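Local coordinates for ribokinase (Staphylococcus aureus, PDB 3RY7), which catalyses the ATP- and magnesium-dependent phosphorylation of D-ribose at O-5, giving D-ribose 5-phosphate, at residues L164-A169 / E191-I196; I196-E201 / V219-G224; S203-A208 / N234-I239. All coordinates share one frame; numbering follows the deposited sequence.

Following the chain from strand 161-165, contact 1 (164-169 with 191-196) closes a loop by bringing the last turn of helix 187-194 back to the end of that strand. Contact 2 (196-201 with 219-224) starts on Ile196, the residue it shares with contact 1, and folds the connection between helices 187-194 and 201-213 against strand 218-222. Contact 3 (203-208 with 234-239) opens before contact 2 has closed, so these two cross; it sets helix 201-213 beside edge strand 236-239. All three pack material onto the same nine-stranded sheet. In the conformer given, Glu191 OE2 probably accepts from Val198 N, tying contact 1 to contact 2.

Contact 1. Residues L164-A169 / E191-I196; sequences LNPAPA and ELLSGI
Two apolar pairs, Ala169 with Leu192 and Pro166 with Leu193, hold the chain after strand 161-165 against the last turn of helix 187-194. In the first, CD2 of Leu192 comes within 3.5 Å of Ala169 CB, and the same methyl also lies against the carbonyl carbon of Ala169. The Leu192 side chain leaves the helix with CG anti to the backbone N (chi1 170°), which carries its branch out to the alanine. In the second pair, Leu193 uses CD1 to meet Pro166 at CB, 4.1 Å away. This is the more buried half: Pro166 also rests on Pro185, and Leu193 on Phe211 of helix 201-213.

Polar bonds shape each segment from within. Pro166 is the centre of an inverse gamma turn, in which Ala167 N donates to Asn165 O over 2.7 Å, and this turn bends the chain away from the strand. On the helical side Ser194 forms an ST turn, its OG accepting from Ile196 N at 2.8 Å, while Gly195, with positive phi, takes the chain out of the helix.

Ala169 lies about 6 Å, side chain to side chain, from Asn186, which probably binds ATP. The arrangement is that of a strand end meeting a neighbouring helix beside the likely nucleotide site in the alpha/beta domain of the ribokinase (PfkB) family.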
ATOM      1  N   LEU A 164       5.612  17.244  24.174  1.00 22.01           N
ATOM      2  CA  LEU A 164       4.627  17.957  23.381  1.00 19.14           C
ATOM      3  C   LEU A 164       5.076  18.064  21.927  1.00 26.73           C
ATOM      4  O   LEU A 164       6.154  18.585  21.630  1.00 24.67           O
ATOM      5  CB  LEU A 164       4.371  19.360  23.923  1.00 19.32           C
ATOM      6  CG  LEU A 164       3.419  20.208  23.060  1.00 27.07           C
ATOM      7  CD1 LEU A 164       2.023  19.642  23.100  1.00 19.90           C
ATOM      8  CD2 LEU A 164       3.408  21.669  23.481  1.00 28.17           C
ATOM      9  N   ASN A 165       4.233  17.552  21.036  1.00 27.51           N
ATOM     10  CA  ASN A 165       4.344  17.796  19.601  1.00 18.92           C
ATOM     11  C   ASN A 165       3.422  18.958  19.262  1.00 23.76           C
ATOM     12  O   ASN A 165       2.211  18.781  19.150  1.00 23.75           O
ATOM     13  CB  ASN A 165       3.973  16.519  18.843  1.00 21.91           C
ATOM     14  CG  ASN A 165       3.663  16.765  17.382  1.00 30.23           C
ATOM     15  OD1 ASN A 165       2.646  16.296  16.880  1.00 27.90           O
ATOM     16  ND2 ASN A 165       4.531  17.507  16.693  1.00 26.42           N
ATOM     17  N   PRO A 166       3.992  20.172  19.135  1.00 21.30           N
ATOM     18  CA  PRO A 166       3.194  21.401  19.091  1.00 22.91           C
ATOM     19  C   PRO A 166       2.578  21.662  17.716  1.00 27.55           C
ATOM     20  O   PRO A 166       2.827  22.718  17.120  1.00 27.84           O
ATOM     21  CB  PRO A 166       4.219  22.491  19.442  1.00 24.65           C
ATOM     22  CG  PRO A 166       5.510  21.957  18.903  1.00 19.08           C
ATOM     23  CD  PRO A 166       5.439  20.450  19.058  1.00 22.88           C
ATOM     24  N   ALA A 167       1.765  20.711  17.257  1.00 26.68           N
ATOM     25  CA  ALA A 167       1.197  20.684  15.907  1.00 27.21           C
ATOM     26  C   ALA A 167      -0.294  20.415  16.015  1.00 22.64           C
ATOM     27  O   ALA A 167      -0.718  19.618  16.845  1.00 22.85           O
ATOM     28  CB  ALA A 167       1.862  19.565  15.076  1.00 24.24           C
ATOM     29  N   PRO A 168      -1.100  21.115  15.221  1.00 21.53           N
ATOM     30  CA  PRO A 168      -0.663  22.175  14.314  1.00 24.87           C
ATOM     31  C   PRO A 168      -0.185  23.407  15.095  1.00 32.42           C
ATOM     32  O   PRO A 168      -0.606  23.628  16.240  1.00 27.91           O
ATOM     33  CB  PRO A 168      -1.951  22.514  13.556  1.00 27.90           C
ATOM     34  CG  PRO A 168      -3.040  22.240  14.565  1.00 26.41           C
ATOM     35  CD  PRO A 168      -2.572  21.009  15.282  1.00 21.77           C
ATOM     36  N   ALA A 169       0.675  24.202  14.464  1.00 32.40           N
ATOM     37  CA  ALA A 169       1.263  25.372  15.092  1.00 28.25           C
ATOM     38  C   ALA A 169       0.226  26.274  15.742  1.00 35.65           C
ATOM     39  O   ALA A 169      -0.806  26.592  15.154  1.00 34.21           O
ATOM     40  CB  ALA A 169       2.066  26.157  14.075  1.00 35.74           C
ATOM     41  N   GLU A 191       9.555  28.116  14.668  1.00 35.56           N
ATOM     42  CA  GLU A 191       9.607  29.575  14.390  0.52 38.08           C
ATOM     43  C   GLU A 191       8.427  30.353  14.933  1.00 40.46           C
ATOM     44  O   GLU A 191       8.564  31.489  15.266  1.00 41.70           O
ATOM     45  CB  GLU A 191       9.677  29.851  12.889  0.52 39.12           C
ATOM     46  CG  GLU A 191      10.690  29.005  12.167  0.52 39.27           C
ATOM     47  CD  GLU A 191      10.593  29.132  10.655  0.52 39.56           C
ATOM     48  OE1 GLU A 191       9.998  30.143  10.168  0.52 44.08           O
ATOM     49  OE2 GLU A 191      11.118  28.213   9.970  0.52 30.91           O
ATOM     50  N   LEU A 192       7.267  29.747  15.017  1.00 40.51           N
ATOM     51  CA  LEU A 192       6.103  30.409  15.593  1.00 41.32           C
ATOM     52  C   LEU A 192       6.280  30.553  17.104  1.00 41.43           C
ATOM     53  O   LEU A 192       5.810  31.519  17.714  1.00 42.23           O
ATOM     54  CB  LEU A 192       4.818  29.638  15.277  1.00 39.58           C
ATOM     55  CG  LEU A 192       3.587  30.137  16.038  1.00 51.68           C
ATOM     56  CD1 LEU A 192       3.269  31.596  15.689  1.00 48.66           C
ATOM     57  CD2 LEU A 192       2.383  29.242  15.783  1.00 45.22           C
ATOM     58  N   LEU A 193       6.956  29.582  17.708  1.00 40.77           N
ATOM     59  CA  LEU A 193       7.149  29.599  19.150  1.00 39.85           C
ATOM     60  C   LEU A 193       8.356  30.462  19.557  1.00 42.50           C
ATOM     61  O   LEU A 193       8.282  31.217  20.529  1.00 46.50           O
ATOM     62  CB  LEU A 193       7.293  28.169  19.684  1.00 39.22           C
ATOM     63  CG  LEU A 193       6.089  27.227  19.530  1.00 39.23           C
ATOM     64  CD1 LEU A 193       6.369  25.875  20.172  1.00 30.78           C
ATOM     65  CD2 LEU A 193       4.832  27.843  20.127  1.00 40.79           C
ATOM     66  N   SER A 194       9.454  30.352  18.811  1.00 40.81           N
ATOM     67  CA  SER A 194      10.688  31.059  19.146  1.00 39.54           C
ATOM     68  C   SER A 194      10.754  32.457  18.537  1.00 46.94           C
ATOM     69  O   SER A 194      11.424  33.340  19.071  1.00 45.15           O
ATOM     70  CB  SER A 194      11.894  30.273  18.650  1.00 36.47           C
ATOM     71  OG  SER A 194      11.989  30.393  17.248  1.00 36.07           O
ATOM     72  N   GLY A 195      10.069  32.647  17.411  1.00 53.89           N
ATOM     73  CA  GLY A 195      10.148  33.894  16.671  1.00 44.62           C
ATOM     74  C   GLY A 195      11.327  33.846  15.719  1.00 48.01           C
ATOM     75  O   GLY A 195      11.552  34.787  14.952  1.00 53.94           O
ATOM     76  N   ILE A 196      12.069  32.738  15.764  1.00 44.20           N
ATOM     77  CA  ILE A 196      13.297  32.566  14.982  1.00 43.76           C
ATOM     78  C   ILE A 196      13.162  31.529  13.874  1.00 43.81           C
ATOM     79  O   ILE A 196      12.967  30.344  14.156  1.00 44.25           O
ATOM     80  CB  ILE A 196      14.464  32.082  15.856  1.00 41.14           C
ATOM     81  CG1 ILE A 196      14.708  33.030  17.028  1.00 46.80           C
ATOM     82  CG2 ILE A 196      15.717  31.936  15.010  1.00 44.35           C
ATOM     83  CD1 ILE A 196      15.636  32.452  18.066  1.00 45.31           C
TER

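Contact 2. Residues I196-E201 / V219-G224; sequences IKVTNE and VLITLG
Val198 projects from the loop between two helices and covers parts of Ile221 and Leu223. The setting is the alpha/beta sheet of the ribokinase fold: Ile221 belongs to strand 218-222, parallel to 182-183 on one side and antiparallel to 228-231 on the other. Leu223 comes two residues on, in a run with Thr222 and Gly224 that probably takes part in ATP binding. The contact between these two segments consists of apolar side chains, Val198 on Ile221 and Leu223, and all three are buried.

The two methyls of Val198 divide the work. With CG1 anti to the backbone N (chi1 178°), that branch meets Leu223, and CG2, beside the backbone N, is turned to Ile221. The approach to Ile221 is the looser one, with Val198 CG2 lying 4.5 Å from Ile221 CG2. The isoleucine points at the loop from the strand, whereas the leucine leaves its backbone on a different heading and reaches the valine with CD2. The side chains of Val198 and Leu223 cross at about a right angle.

Neighbouring parts of the fold add to the surroundings. Val198 also touches Glu187 and Ala190 of helix 187-194 and Asn207 of helix 201-213, while Leu223 lies against Glu187 and, on the edge strand, His238. The loop backbone is tied down as well, for Thr199 N bonds to Ser203 OG, and Asn200, at the N-cap position, caps the start of helix 201-213 with its side chain.

Leu223 and Gly224 both face Gly227 in a classic beta bulge, and Gly224 has positive phi. The closest touch across the contact is Leu223 CD2 to Val198 CG1, at 4.0 Å.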
ATOM      1  N   ILE A 196      12.069  32.738  15.764  1.00 44.20           N
ATOM      2  CA  ILE A 196      13.297  32.566  14.982  1.00 43.76           C
ATOM      3  C   ILE A 196      13.162  31.529  13.874  1.00 43.81           C
ATOM      4  O   ILE A 196      12.967  30.344  14.156  1.00 44.25           O
ATOM      5  CB  ILE A 196      14.464  32.082  15.856  1.00 41.14           C
ATOM      6  CG1 ILE A 196      14.708  33.030  17.028  1.00 46.80           C
ATOM      7  CG2 ILE A 196      15.717  31.936  15.010  1.00 44.35           C
ATOM      8  CD1 ILE A 196      15.636  32.452  18.066  1.00 45.31           C
ATOM      9  N   LYS A 197      13.306  31.966  12.622  1.00 45.39           N
ATOM     10  CA  LYS A 197      13.213  31.064  11.472  1.00 41.46           C
ATOM     11  C   LYS A 197      14.295  29.987  11.464  1.00 43.35           C
ATOM     12  O   LYS A 197      15.416  30.204  11.931  1.00 45.40           O
ATOM     13  CB  LYS A 197      13.228  31.834  10.143  1.00 43.69           C
ATOM     14  CG  LYS A 197      13.501  30.944   8.923  1.00 48.73           C
ATOM     15  CD  LYS A 197      12.456  31.114   7.831  1.00 52.24           C
ATOM     16  CE  LYS A 197      12.642  30.063   6.745  0.35 52.64           C
ATOM     17  NZ  LYS A 197      11.456  29.962   5.856  0.86 53.49           N
ATOM     18  N   VAL A 198      13.942  28.818  10.940  1.00 40.71           N
ATOM     19  CA  VAL A 198      14.876  27.715  10.850  1.00 44.31           C
ATOM     20  C   VAL A 198      15.455  27.678   9.443  1.00 53.60           C
ATOM     21  O   VAL A 198      14.727  27.467   8.474  1.00 48.90           O
ATOM     22  CB  VAL A 198      14.205  26.375  11.190  1.00 41.67           C
ATOM     23  CG1 VAL A 198      15.199  25.219  11.051  1.00 48.43           C
ATOM     24  CG2 VAL A 198      13.625  26.421  12.597  1.00 38.50           C
ATOM     25  N   THR A 199      16.764  27.904   9.350  1.00 50.28           N
ATOM     26  CA  THR A 199      17.484  27.926   8.077  1.00 47.58           C
ATOM     27  C   THR A 199      18.819  27.184   8.133  1.00 51.17           C
ATOM     28  O   THR A 199      18.928  26.054   7.649  1.00 52.56           O
ATOM     29  CB  THR A 199      17.756  29.373   7.612  1.00 51.68           C
ATOM     30  OG1 THR A 199      18.461  30.095   8.634  1.00 50.81           O
ATOM     31  CG2 THR A 199      16.447  30.091   7.336  1.00 48.33           C
ATOM     32  N   ASN A 200      19.831  27.815   8.730  1.00 50.77           N
ATOM     33  CA  ASN A 200      21.141  27.178   8.907  1.00 55.65           C
ATOM     34  C   ASN A 200      21.223  26.569  10.306  1.00 51.76           C
ATOM     35  O   ASN A 200      20.362  26.828  11.155  1.00 48.67           O
ATOM     36  CB  ASN A 200      22.288  28.173   8.689  1.00 53.32           C
ATOM     37  CG  ASN A 200      22.149  29.416   9.549  1.00 58.86           C
ATOM     38  OD1 ASN A 200      21.501  29.388  10.596  1.00 52.35           O
ATOM     39  ND2 ASN A 200      22.755  30.517   9.109  1.00 55.03           N
ATOM     40  N   GLU A 201      22.257  25.770  10.552  1.00 45.94           N
ATOM     41  CA  GLU A 201      22.423  25.148  11.857  1.00 49.78           C
ATOM     42  C   GLU A 201      22.470  26.166  13.009  1.00 49.41           C
ATOM     43  O   GLU A 201      22.091  25.852  14.140  1.00 42.65           O
ATOM     44  CB  GLU A 201      23.649  24.234  11.883  1.00 49.84           C
ATOM     45  CG  GLU A 201      23.826  23.528  13.220  1.00 56.21           C
ATOM     46  CD  GLU A 201      24.758  22.331  13.151  0.14 59.78           C
ATOM     47  OE1 GLU A 201      25.871  22.418  13.724  1.00 70.70           O
ATOM     48  OE2 GLU A 201      24.370  21.303  12.538  1.00 60.16           O
ATOM     49  N   VAL A 219      15.078  19.408  23.175  1.00 23.98           N
ATOM     50  CA  VAL A 219      14.500  20.031  22.000  1.00 25.17           C
ATOM     51  C   VAL A 219      14.835  19.206  20.769  1.00 32.03           C
ATOM     52  O   VAL A 219      15.996  18.857  20.562  1.00 27.45           O
ATOM     53  CB  VAL A 219      15.051  21.454  21.811  1.00 25.80           C
ATOM     54  CG1 VAL A 219      14.415  22.119  20.602  1.00 29.54           C
ATOM     55  CG2 VAL A 219      14.803  22.282  23.071  1.00 26.77           C
ATOM     56  N   LEU A 220      13.812  18.864  19.983  1.00 25.41           N
ATOM     57  CA  LEU A 220      14.003  18.303  18.639  1.00 30.69           C
ATOM     58  C   LEU A 220      13.300  19.195  17.645  1.00 32.53           C
ATOM     59  O   LEU A 220      12.167  19.630  17.879  1.00 34.36           O
ATOM     60  CB  LEU A 220      13.400  16.912  18.488  1.00 23.94           C
ATOM     61  CG  LEU A 220      14.072  15.712  19.123  1.00 29.09           C
ATOM     62  CD1 LEU A 220      14.188  15.899  20.637  1.00 22.33           C
ATOM     63  CD2 LEU A 220      13.264  14.469  18.766  1.00 24.12           C
ATOM     64  N   ILE A 221      13.959  19.465  16.531  1.00 26.65           N
ATOM     65  CA  ILE A 221      13.293  20.128  15.438  1.00 26.88           C
ATOM     66  C   ILE A 221      13.318  19.182  14.249  1.00 40.03           C
ATOM     67  O   ILE A 221      14.388  18.841  13.739  1.00 33.72           O
ATOM     68  CB  ILE A 221      13.961  21.448  15.076  1.00 28.06           C
ATOM     69  CG1 ILE A 221      14.124  22.317  16.332  1.00 33.97           C
ATOM     70  CG2 ILE A 221      13.162  22.173  13.993  1.00 29.84           C
ATOM     71  CD1 ILE A 221      14.797  23.656  16.075  1.00 30.44           C
ATOM     72  N   THR A 222      12.142  18.731  13.838  1.00 29.19           N
ATOM     73  CA  THR A 222      12.039  17.875  12.668  1.00 32.02           C
ATOM     74  C   THR A 222      12.214  18.740  11.418  1.00 31.59           C
ATOM     75  O   THR A 222      11.651  19.841  11.323  1.00 33.04           O
ATOM     76  CB  THR A 222      10.705  17.114  12.652  1.00 26.90           C
ATOM     77  OG1 THR A 222       9.617  18.033  12.829  1.00 32.04           O
ATOM     78  CG2 THR A 222      10.691  16.067  13.753  1.00 28.62           C
ATOM     79  N   LEU A 223      13.030  18.260  10.485  1.00 35.22           N
ATOM     80  CA  LEU A 223      13.443  19.082   9.348  1.00 42.00           C
ATOM     81  C   LEU A 223      12.988  18.495   8.007  1.00 51.62           C
ATOM     82  O   LEU A 223      13.404  18.960   6.937  1.00 50.42           O
ATOM     83  CB  LEU A 223      14.963  19.264   9.355  1.00 40.98           C
ATOM     84  CG  LEU A 223      15.559  19.779  10.673  1.00 36.52           C
ATOM     85  CD1 LEU A 223      17.063  19.572  10.707  1.00 39.89           C
ATOM     86  CD2 LEU A 223      15.204  21.236  10.891  1.00 33.14           C
ATOM     87  N   GLY A 224      12.129  17.478   8.073  1.00 49.40           N
ATOM     88  CA  GLY A 224      11.629  16.823   6.878  1.00 49.47           C
ATOM     89  C   GLY A 224      12.716  16.024   6.177  1.00 50.99           C
ATOM     90  O   GLY A 224      13.327  15.130   6.779  1.00 49.19           O
TER

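Contact 3. Residues S203-A208 / N234-I239; sequences SMKDNA and NQSQHI
Met204 and His238 bury the most surface here, the methionine coming from helix 201-213 and the histidine from edge strand 236-239. The methyl end does the touching: Met204 CE lies 3.7 Å from His238 CD2, approaching the imidazole obliquely. The sulfur stands further back, with SD 5.4 Å from the ring centroid and 63° off the ring normal. Two torsions account for this. The methionine chain runs out nearly straight through chi2, then bends at chi3 (-47°), which swings CE round towards the strand. On the other side, His238 points toward the helix, and with CG anti to N (chi1 178°) its ring presents CD2 to the methyl.

Around this pair, Met204 also packs on Tyr229 of strand 228-231, while His238 touches Leu223, a probable ATP-binding residue, and Glu201 at the start of the helix. The methionine is buried, but the histidine remains partly accessible, so the contact runs from the interior to the border of the sheet.

Ser236, two residues before His238, faces the helix as well. It meets the aliphatic part of Lys205, whose CG lies 4.5 Å from Ser236 OG, a loose contact near the surface. The hydroxyl has its polar partner elsewhere, in a hydrogen bond with Tyr229 OH on the adjacent strand. Gln237, between the two, starts away from the helix, as the alternation of a strand requires, and its side chain touches Phe230 and Ala272.

A helix laid over the antiparallel strands at one border of a mixed sheet is the arrangement seen here, in the alpha/beta domain of a PfkB-family sugar kinase.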
ATOM      1  N   SER A 203      20.608  28.861  13.313  1.00 43.26           N
ATOM      2  CA  SER A 203      19.224  29.185  13.655  1.00 46.20           C
ATOM      3  C   SER A 203      18.615  28.059  14.499  1.00 37.14           C
ATOM      4  O   SER A 203      17.743  28.290  15.329  1.00 40.37           O
ATOM      5  CB  SER A 203      18.396  29.400  12.385  1.00 40.73           C
ATOM      6  OG  SER A 203      18.290  28.192  11.651  1.00 40.11           O
ATOM      7  N   MET A 204      19.083  26.840  14.268  1.00 33.75           N
ATOM      8  CA  MET A 204      18.665  25.697  15.052  1.00 35.76           C
ATOM      9  C   MET A 204      19.211  25.813  16.469  1.00 43.76           C
ATOM     10  O   MET A 204      18.490  25.591  17.445  1.00 34.67           O
ATOM     11  CB  MET A 204      19.137  24.410  14.385  1.00 36.04           C
ATOM     12  CG  MET A 204      18.825  24.408  12.894  1.00 43.28           C
ATOM     13  SD  MET A 204      19.022  22.832  12.066  1.00 49.07           S
ATOM     14  CE  MET A 204      20.609  22.258  12.663  1.00 53.53           C
ATOM     15  N   LYS A 205      20.464  26.186  16.600  1.00 39.93           N
ATOM     16  CA  LYS A 205      21.039  26.469  17.885  1.00 39.66           C
ATOM     17  C   LYS A 205      20.260  27.576  18.556  1.00 39.54           C
ATOM     18  O   LYS A 205      19.969  27.495  19.705  1.00 36.08           O
ATOM     19  CB  LYS A 205      22.459  26.951  17.718  1.00 43.73           C
ATOM     20  CG  LYS A 205      23.490  25.904  17.657  1.00 44.88           C
ATOM     21  CD  LYS A 205      24.883  26.546  17.420  0.60 44.13           C
ATOM     22  CE  LYS A 205      25.905  25.580  16.811  0.75 51.38           C
ATOM     23  NZ  LYS A 205      27.057  26.282  16.188  1.00 45.19           N
ATOM     24  N   ASP A 206      19.951  28.622  17.824  1.00 33.05           N
ATOM     25  CA  ASP A 206      19.222  29.757  18.394  1.00 37.18           C
ATOM     26  C   ASP A 206      17.826  29.355  18.886  1.00 37.11           C
ATOM     27  O   ASP A 206      17.367  29.811  19.933  1.00 31.49           O
ATOM     28  CB  ASP A 206      19.111  30.895  17.375  1.00 46.92           C
ATOM     29  CG  ASP A 206      20.466  31.493  17.005  1.00 49.53           C
ATOM     30  OD1 ASP A 206      21.404  31.423  17.837  1.00 48.70           O
ATOM     31  OD2 ASP A 206      20.587  32.034  15.881  1.00 50.63           O
ATOM     32  N   ASN A 207      17.150  28.514  18.107  1.00 31.93           N
ATOM     33  CA  ASN A 207      15.856  27.941  18.495  1.00 38.10           C
ATOM     34  C   ASN A 207      15.963  27.101  19.762  1.00 32.76           C
ATOM     35  O   ASN A 207      15.297  27.382  20.761  1.00 33.13           O
ATOM     36  CB  ASN A 207      15.259  27.116  17.336  1.00 35.35           C
ATOM     37  CG  ASN A 207      14.352  27.942  16.455  1.00 35.38           C
ATOM     38  OD1 ASN A 207      14.787  28.545  15.470  1.00 44.56           O
ATOM     39  ND2 ASN A 207      13.089  28.008  16.829  1.00 31.44           N
ATOM     40  N   ALA A 208      16.830  26.094  19.728  1.00 28.84           N
ATOM     41  CA  ALA A 208      17.095  25.293  20.915  1.00 30.62           C
ATOM     42  C   ALA A 208      17.308  26.175  22.151  1.00 36.65           C
ATOM     43  O   ALA A 208      16.735  25.927  23.209  1.00 31.00           O
ATOM     44  CB  ALA A 208      18.288  24.395  20.690  1.00 30.48           C
ATOM     45  N   ASN A 234      23.562  19.866  27.293  1.00 30.97           N
ATOM     46  CA  ASN A 234      24.832  19.174  27.021  1.00 42.46           C
ATOM     47  C   ASN A 234      25.094  18.737  25.573  1.00 42.42           C
ATOM     48  O   ASN A 234      26.246  18.512  25.191  1.00 42.54           O
ATOM     49  CB  ASN A 234      24.947  17.926  27.903  1.00 36.79           C
ATOM     50  CG  ASN A 234      25.126  18.259  29.365  1.00 40.02           C
ATOM     51  OD1 ASN A 234      25.615  19.335  29.717  1.00 42.37           O
ATOM     52  ND2 ASN A 234      24.726  17.331  30.234  1.00 40.25           N
ATOM     53  N   GLN A 235      24.037  18.577  24.782  1.00 47.39           N
ATOM     54  CA  GLN A 235      24.184  18.017  23.435  1.00 37.30           C
ATOM     55  C   GLN A 235      23.633  18.911  22.346  1.00 37.23           C
ATOM     56  O   GLN A 235      22.769  19.750  22.586  1.00 38.52           O
ATOM     57  CB  GLN A 235      23.515  16.653  23.338  1.00 37.65           C
ATOM     58  CG  GLN A 235      23.999  15.655  24.349  1.00 37.54           C
ATOM     59  CD  GLN A 235      23.445  14.286  24.060  1.00 40.07           C
ATOM     60  OE1 GLN A 235      23.593  13.775  22.951  1.00 48.73           O
ATOM     61  NE2 GLN A 235      22.794  13.687  25.045  1.00 38.51           N
ATOM     62  N   SER A 236      24.161  18.733  21.144  1.00 38.66           N
ATOM     63  CA  SER A 236      23.677  19.442  19.967  1.00 36.88           C
ATOM     64  C   SER A 236      24.092  18.615  18.770  1.00 43.34           C
ATOM     65  O   SER A 236      25.287  18.449  18.510  1.00 47.07           O
ATOM     66  CB  SER A 236      24.259  20.853  19.873  1.00 32.98           C
ATOM     67  OG  SER A 236      23.650  21.594  18.822  1.00 40.35           O
ATOM     68  N   GLN A 237      23.106  18.079  18.062  1.00 36.88           N
ATOM     69  CA  GLN A 237      23.373  17.179  16.951  1.00 40.56           C
ATOM     70  C   GLN A 237      22.339  17.324  15.835  1.00 42.85           C
ATOM     71  O   GLN A 237      21.161  17.599  16.079  1.00 35.21           O
ATOM     72  CB  GLN A 237      23.459  15.739  17.455  1.00 40.21           C
ATOM     73  CG  GLN A 237      23.989  14.732  16.451  1.00 47.97           C
ATOM     74  CD  GLN A 237      24.323  13.404  17.113  1.00 52.03           C
ATOM     75  OE1 GLN A 237      24.522  13.346  18.328  1.00 53.00           O
ATOM     76  NE2 GLN A 237      24.378  12.328  16.321  1.00 47.55           N
ATOM     77  N   HIS A 238      22.806  17.173  14.603  1.00 42.70           N
ATOM     78  CA  HIS A 238      21.944  17.157  13.432  1.00 44.08           C
ATOM     79  C   HIS A 238      22.054  15.750  12.832  1.00 46.91           C
ATOM     80  O   HIS A 238      23.147  15.293  12.493  1.00 45.97           O
ATOM     81  CB  HIS A 238      22.406  18.234  12.450  1.00 42.03           C
ATOM     82  CG  HIS A 238      21.622  18.285  11.172  1.00 54.77           C
ATOM     83  ND1 HIS A 238      21.286  17.156  10.452  1.00 53.03           N
ATOM     84  CD2 HIS A 238      21.149  19.338  10.463  1.00 56.28           C
ATOM     85  CE1 HIS A 238      20.617  17.512   9.369  1.00 49.93           C
ATOM     86  NE2 HIS A 238      20.524  18.830   9.349  1.00 54.05           N
ATOM     87  N   ILE A 239      20.931  15.041  12.746  1.00 42.89           N
ATOM     88  CA  ILE A 239      20.906  13.663  12.265  0.58 42.31           C
ATOM     89  C   ILE A 239      20.143  13.521  10.947  1.00 45.95           C
ATOM     90  O   ILE A 239      19.033  14.037  10.822  1.00 47.12           O
ATOM     91  CB  ILE A 239      20.254  12.731  13.297  0.58 42.27           C
ATOM     92  CG1 ILE A 239      21.002  12.801  14.624  0.58 41.00           C
ATOM     93  CG2 ILE A 239      20.193  11.300  12.779  0.58 38.37           C
ATOM     94  CD1 ILE A 239      21.049  11.489  15.362  0.58 40.18           C
TER